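Local coordinates for protein xyloglucanase (Paenibacillus pabuli, PDB 2JEP) that hydrolyses xyloglucan of the plant cell wall as an endo-acting glycoside hydrolase of family 5, at residues 325-330 against 369-374; 202-207 against 242-247. All blocks are in the same frame, centred on the assembly; numbering follows the deposited sequence.

Both interactions tie loops of the (beta/alpha)8 barrel, but at different places. Interaction 1 joins two loops that leave neighbouring barrel strands, 319-324 and 357-362. It is partly buried and lies on the strand-exit side. Interaction 2 is a surface contact. It fastens helix 193-211 to the loop that leads into strand 259-265, on the strand-entry side. The two share no element. The centres of interaction 1 and interaction 2 are about 36 Å apart, on opposite sides of the chain's centre. Interaction 1 uses main-chain hydrogen bonds and an aliphatic group over a phenylalanine face. Interaction 2 uses a glutamine amide that grips the backbone, flanked by valine and proline.

Interaction 1. Residues 325-330 against 369-374; sequences GSIDKT and HGFALF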
# COMPACT_ATOMS: atom_id res chain seq x y z
N GLY A 325 -8.17 4.49 -5.69
CA GLY A 325 -8.35 5.80 -6.29
C GLY A 325 -8.72 5.70 -7.75
O GLY A 325 -8.76 4.60 -8.34
N SER A 326 -8.95 6.87 -8.36
CA SER A 326 -9.31 6.95 -9.76
C SER A 326 -8.60 8.11 -10.45
O SER A 326 -8.40 9.18 -9.85
CB SER A 326 -10.82 7.02 -9.94
OG SER A 326 -11.38 8.15 -9.30
N ILE A 327 -8.21 7.88 -11.70
CA ILE A 327 -7.44 8.87 -12.42
C ILE A 327 -8.29 10.01 -12.98
O ILE A 327 -9.47 9.84 -13.32
CB ILE A 327 -6.61 8.24 -13.57
CG1 ILE A 327 -7.49 7.59 -14.67
CG2 ILE A 327 -5.60 7.27 -12.98
CD1 ILE A 327 -6.72 7.14 -15.85
N ASP A 328 -7.65 11.17 -13.13
CA ASP A 328 -8.32 12.39 -13.59
C ASP A 328 -8.64 12.32 -15.07
O ASP A 328 -7.74 12.36 -15.91
CB ASP A 328 -7.42 13.58 -13.28
CG ASP A 328 -8.04 14.93 -13.60
OD1 ASP A 328 -8.98 14.98 -14.42
OD2 ASP A 328 -7.53 15.93 -13.02
N LYS A 329 -9.94 12.22 -15.36
CA LYS A 329 -10.46 12.16 -16.74
C LYS A 329 -11.28 13.40 -17.08
O LYS A 329 -12.10 13.34 -17.99
CB LYS A 329 -11.25 10.85 -16.98
CG LYS A 329 -10.39 9.62 -16.86
CD LYS A 329 -11.14 8.37 -17.23
CE LYS A 329 -10.31 7.13 -17.04
NZ LYS A 329 -10.93 5.94 -17.74
N THR A 330 -11.04 14.51 -16.38
CA THR A 330 -11.76 15.74 -16.69
C THR A 330 -11.44 16.29 -18.09
O THR A 330 -12.25 17.07 -18.61
CB THR A 330 -11.47 16.85 -15.66
OG1 THR A 330 -10.06 17.13 -15.61
CG2 THR A 330 -12.00 16.48 -14.29
N HIS A 369 -4.88 12.07 -16.29
CA HIS A 369 -4.63 10.75 -15.74
C HIS A 369 -3.98 10.79 -14.36
O HIS A 369 -3.48 9.77 -13.88
CB HIS A 369 -3.84 9.83 -16.68
CG HIS A 369 -4.33 9.80 -18.09
ND1 HIS A 369 -3.47 9.82 -19.16
CD2 HIS A 369 -5.58 9.73 -18.61
CE1 HIS A 369 -4.17 9.79 -20.29
NE2 HIS A 369 -5.46 9.73 -19.98
N GLY A 370 -3.99 11.95 -13.71
CA GLY A 370 -3.37 12.10 -12.40
C GLY A 370 -4.22 11.56 -11.27
O GLY A 370 -5.45 11.40 -11.38
N PHE A 371 -3.56 11.31 -10.15
CA PHE A 371 -4.23 10.91 -8.91
C PHE A 371 -4.10 11.94 -7.78
O PHE A 371 -4.64 11.73 -6.70
CB PHE A 371 -3.63 9.61 -8.36
CG PHE A 371 -3.99 8.35 -9.09
CD1 PHE A 371 -5.14 7.66 -8.75
CD2 PHE A 371 -3.10 7.78 -9.97
CE1 PHE A 371 -5.41 6.43 -9.34
CE2 PHE A 371 -3.37 6.54 -10.56
CZ PHE A 371 -4.53 5.87 -10.22
N ALA A 372 -3.36 13.02 -7.97
CA ALA A 372 -3.05 13.89 -6.86
C ALA A 372 -4.26 14.63 -6.28
O ALA A 372 -5.15 15.07 -7.01
CB ALA A 372 -2.03 14.91 -7.32
N LEU A 373 -4.23 14.81 -4.95
CA LEU A 373 -5.16 15.68 -4.26
C LEU A 373 -4.52 16.97 -3.78
O LEU A 373 -5.23 17.88 -3.32
CB LEU A 373 -5.77 14.98 -3.04
CG LEU A 373 -6.31 13.56 -3.26
CD1 LEU A 373 -6.83 12.99 -1.94
CD2 LEU A 373 -7.37 13.51 -4.38
N PHE A 374 -3.19 17.03 -3.85
CA PHE A 374 -2.38 18.19 -3.44
C PHE A 374 -1.38 18.52 -4.55
O PHE A 374 -0.95 17.62 -5.27
CB PHE A 374 -1.58 17.87 -2.17
CG PHE A 374 -2.44 17.44 -1.02
CD1 PHE A 374 -2.94 18.37 -0.11
CD2 PHE A 374 -2.71 16.10 -0.81
CE1 PHE A 374 -3.73 17.97 0.95
CE2 PHE A 374 -3.50 15.69 0.25
CZ PHE A 374 -4.01 16.62 1.13
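The F371 ring takes the I327 methyl CG2 on one face and the backbone of G325 and S326 at its edge. I327 CG2 sits over the face but towards the rim, 3.3 Å from F371 CZ, a CH-pi contact. At the edge, G325 C lies in the ring plane, 3.7 Å from F371 CE1. G325 has no side chain, and at its backbone angles a CB would jam against the preceding carbonyl and press on the ring. The F371 side chain lies about 3 Å from a bound ethanediol and about 7 Å from a calcium ion, nearest atoms. The H369 ring is met obliquely by I327 CD1, 4.0 Å from H369 CD2. These two side chains lie side by side and point the same way. H369 NE2 is hydrogen-bonded to Y332 OH.

I327 serves both rings. Its CG2 stands anti to the carbonyl carbon, while CG1 sits between the backbone N and that carbon (chi1 64°). CD1 then continues extended (chi2 173°) to H369. Beside it the main chains are bonded. D328 N donates to G370 O at 2.8 Å, and H369 N donates to D328 O at 2.9 Å. I327 CA adds a CH...O contact to G370 O. D328 OD1 accepts from T330 N, an Asx turn, and also from T330 OG1.

An alanine at F371 would probably leave I327 CG2 without its aromatic partner and open a gap beside G325 and S326.

Both loops leave the C-terminal ends of their strands, the side that carries the active site in family 5 barrels. Both hydrogen bonds between the loops run from main chain to main chain. They fix how the loops lie against each other, and I327 packs beside them against the F371 face and H369.

Interaction 2. Residues 202-207 against 242-247; sequences YNQIFV and LPTDNY
Q204 lays its amide against the backbone of P243 and T244. Q204 OE1 accepts from T244 N at 2.9 Å, in the amide carbonyl plane and on a lone pair. Q204 NE2 donates almost straight to T244 O, also at 2.9 Å. That donor stands above the plane of the T244 carbonyl. One side-chain amide thus satisfies both the N-H and the C=O of one residue. T244 OG1 adds at most a weak bond to Q204 OE1. The glutamine leaves the helix with CG anti to the backbone N, and the bend at chi2 (65°) then turns CD.

V207 carries the next turn. V207 CG2 meets P243 CG at 4.1 Å, the two side chains crossing at about a right angle. V207 CG1 lies 3.1 Å from D245 OD1, a close approach. D245 OD2 forms a salt bridge with R211, further along the same helix, which ties the loop to it again.

P243 also touches I259 of the strand that follows. The arrangement is that of a TIM barrel, where a helix of the outer layer packs on a loop entering a barrel strand, away from the catalytic end.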
# COMPACT_ATOMS: atom_id res chain seq x y z
N TYR A 202 8.21 -15.63 1.30
CA TYR A 202 8.72 -14.28 1.55
C TYR A 202 8.01 -13.69 2.77
O TYR A 202 8.65 -13.13 3.66
CB TYR A 202 8.55 -13.34 0.34
CG TYR A 202 9.11 -13.82 -0.98
CD1 TYR A 202 10.13 -14.77 -1.06
CD2 TYR A 202 8.63 -13.30 -2.18
CE1 TYR A 202 10.59 -15.21 -2.27
CE2 TYR A 202 9.09 -13.74 -3.41
CZ TYR A 202 10.07 -14.71 -3.46
OH TYR A 202 10.50 -15.15 -4.68
N ASN A 203 6.69 -13.81 2.82
CA ASN A 203 5.99 -13.23 3.98
C ASN A 203 6.49 -13.86 5.29
O ASN A 203 6.65 -13.15 6.28
CB ASN A 203 4.47 -13.39 3.88
CG ASN A 203 3.82 -12.37 2.96
OD1 ASN A 203 4.34 -11.27 2.79
ND2 ASN A 203 2.66 -12.71 2.40
N GLN A 204 6.71 -15.17 5.28
CA GLN A 204 7.18 -15.86 6.50
C GLN A 204 8.58 -15.41 6.90
O GLN A 204 8.87 -15.17 8.07
CB GLN A 204 7.12 -17.37 6.31
CG GLN A 204 7.38 -18.12 7.61
CD GLN A 204 6.28 -17.84 8.62
OE1 GLN A 204 5.12 -18.25 8.42
NE2 GLN A 204 6.60 -17.09 9.68
N ILE A 205 9.48 -15.34 5.92
CA ILE A 205 10.85 -14.85 6.15
C ILE A 205 10.83 -13.43 6.72
O ILE A 205 11.56 -13.11 7.68
CB ILE A 205 11.68 -14.91 4.83
CG1 ILE A 205 11.94 -16.37 4.44
CG2 ILE A 205 13.02 -14.17 4.98
CD1 ILE A 205 12.31 -16.55 2.96
N PHE A 206 10.02 -12.58 6.11
CA PHE A 206 9.87 -11.21 6.60
C PHE A 206 9.46 -11.20 8.07
O PHE A 206 10.09 -10.53 8.90
CB PHE A 206 8.86 -10.46 5.70
CG PHE A 206 8.22 -9.27 6.33
CD1 PHE A 206 8.90 -8.07 6.45
CD2 PHE A 206 6.90 -9.32 6.76
CE1 PHE A 206 8.24 -6.95 6.98
CE2 PHE A 206 6.27 -8.22 7.27
CZ PHE A 206 6.94 -7.03 7.40
N VAL A 207 8.37 -11.89 8.39
CA VAL A 207 7.86 -11.85 9.76
C VAL A 207 8.94 -12.31 10.75
O VAL A 207 9.26 -11.61 11.71
CB VAL A 207 6.57 -12.68 9.91
CG1 VAL A 207 6.20 -12.87 11.39
CG2 VAL A 207 5.37 -12.04 9.11
N LEU A 242 -1.55 -17.82 5.82
CA LEU A 242 -1.21 -16.85 6.85
C LEU A 242 0.12 -17.25 7.50
O LEU A 242 0.33 -18.41 7.82
CB LEU A 242 -2.31 -16.77 7.91
CG LEU A 242 -3.59 -16.09 7.40
CD1 LEU A 242 -4.77 -16.51 8.27
CD2 LEU A 242 -3.43 -14.56 7.33
N PRO A 243 1.03 -16.29 7.69
CA PRO A 243 2.28 -16.65 8.32
C PRO A 243 2.11 -17.02 9.79
O PRO A 243 1.20 -16.51 10.44
CB PRO A 243 3.11 -15.38 8.21
CG PRO A 243 2.16 -14.30 8.02
CD PRO A 243 0.97 -14.86 7.36
N THR A 244 2.99 -17.87 10.31
CA THR A 244 3.11 -18.03 11.74
C THR A 244 3.90 -16.84 12.28
O THR A 244 4.56 -16.13 11.53
CB THR A 244 3.84 -19.35 12.10
OG1 THR A 244 5.15 -19.37 11.52
CG2 THR A 244 3.06 -20.57 11.60
N ASP A 245 3.87 -16.63 13.59
CA ASP A 245 4.59 -15.50 14.18
C ASP A 245 5.17 -15.92 15.53
O ASP A 245 4.98 -15.26 16.55
CB ASP A 245 3.63 -14.31 14.29
CG ASP A 245 4.34 -12.96 14.47
OD1 ASP A 245 5.59 -12.90 14.46
OD2 ASP A 245 3.62 -11.96 14.62
N ASN A 246 5.92 -17.02 15.50
CA ASN A 246 6.37 -17.64 16.75
C ASN A 246 7.54 -16.93 17.43
O ASN A 246 7.83 -17.21 18.60
CB ASN A 246 6.71 -19.11 16.51
CG ASN A 246 5.53 -19.93 16.11
OD1 ASN A 246 5.61 -20.74 15.15
ND2 ASN A 246 4.43 -19.75 16.81
N TYR A 247 8.19 -16.00 16.74
CA TYR A 247 9.27 -15.20 17.33
C TYR A 247 8.80 -13.87 17.91
O TYR A 247 9.63 -13.07 18.36
CB TYR A 247 10.41 -14.95 16.33
CG TYR A 247 11.05 -16.23 15.87
CD1 TYR A 247 12.10 -16.80 16.59
CD2 TYR A 247 10.58 -16.91 14.74
CE1 TYR A 247 12.70 -17.98 16.17
CE2 TYR A 247 11.16 -18.10 14.32
CZ TYR A 247 12.22 -18.63 15.04
OH TYR A 247 12.79 -19.81 14.65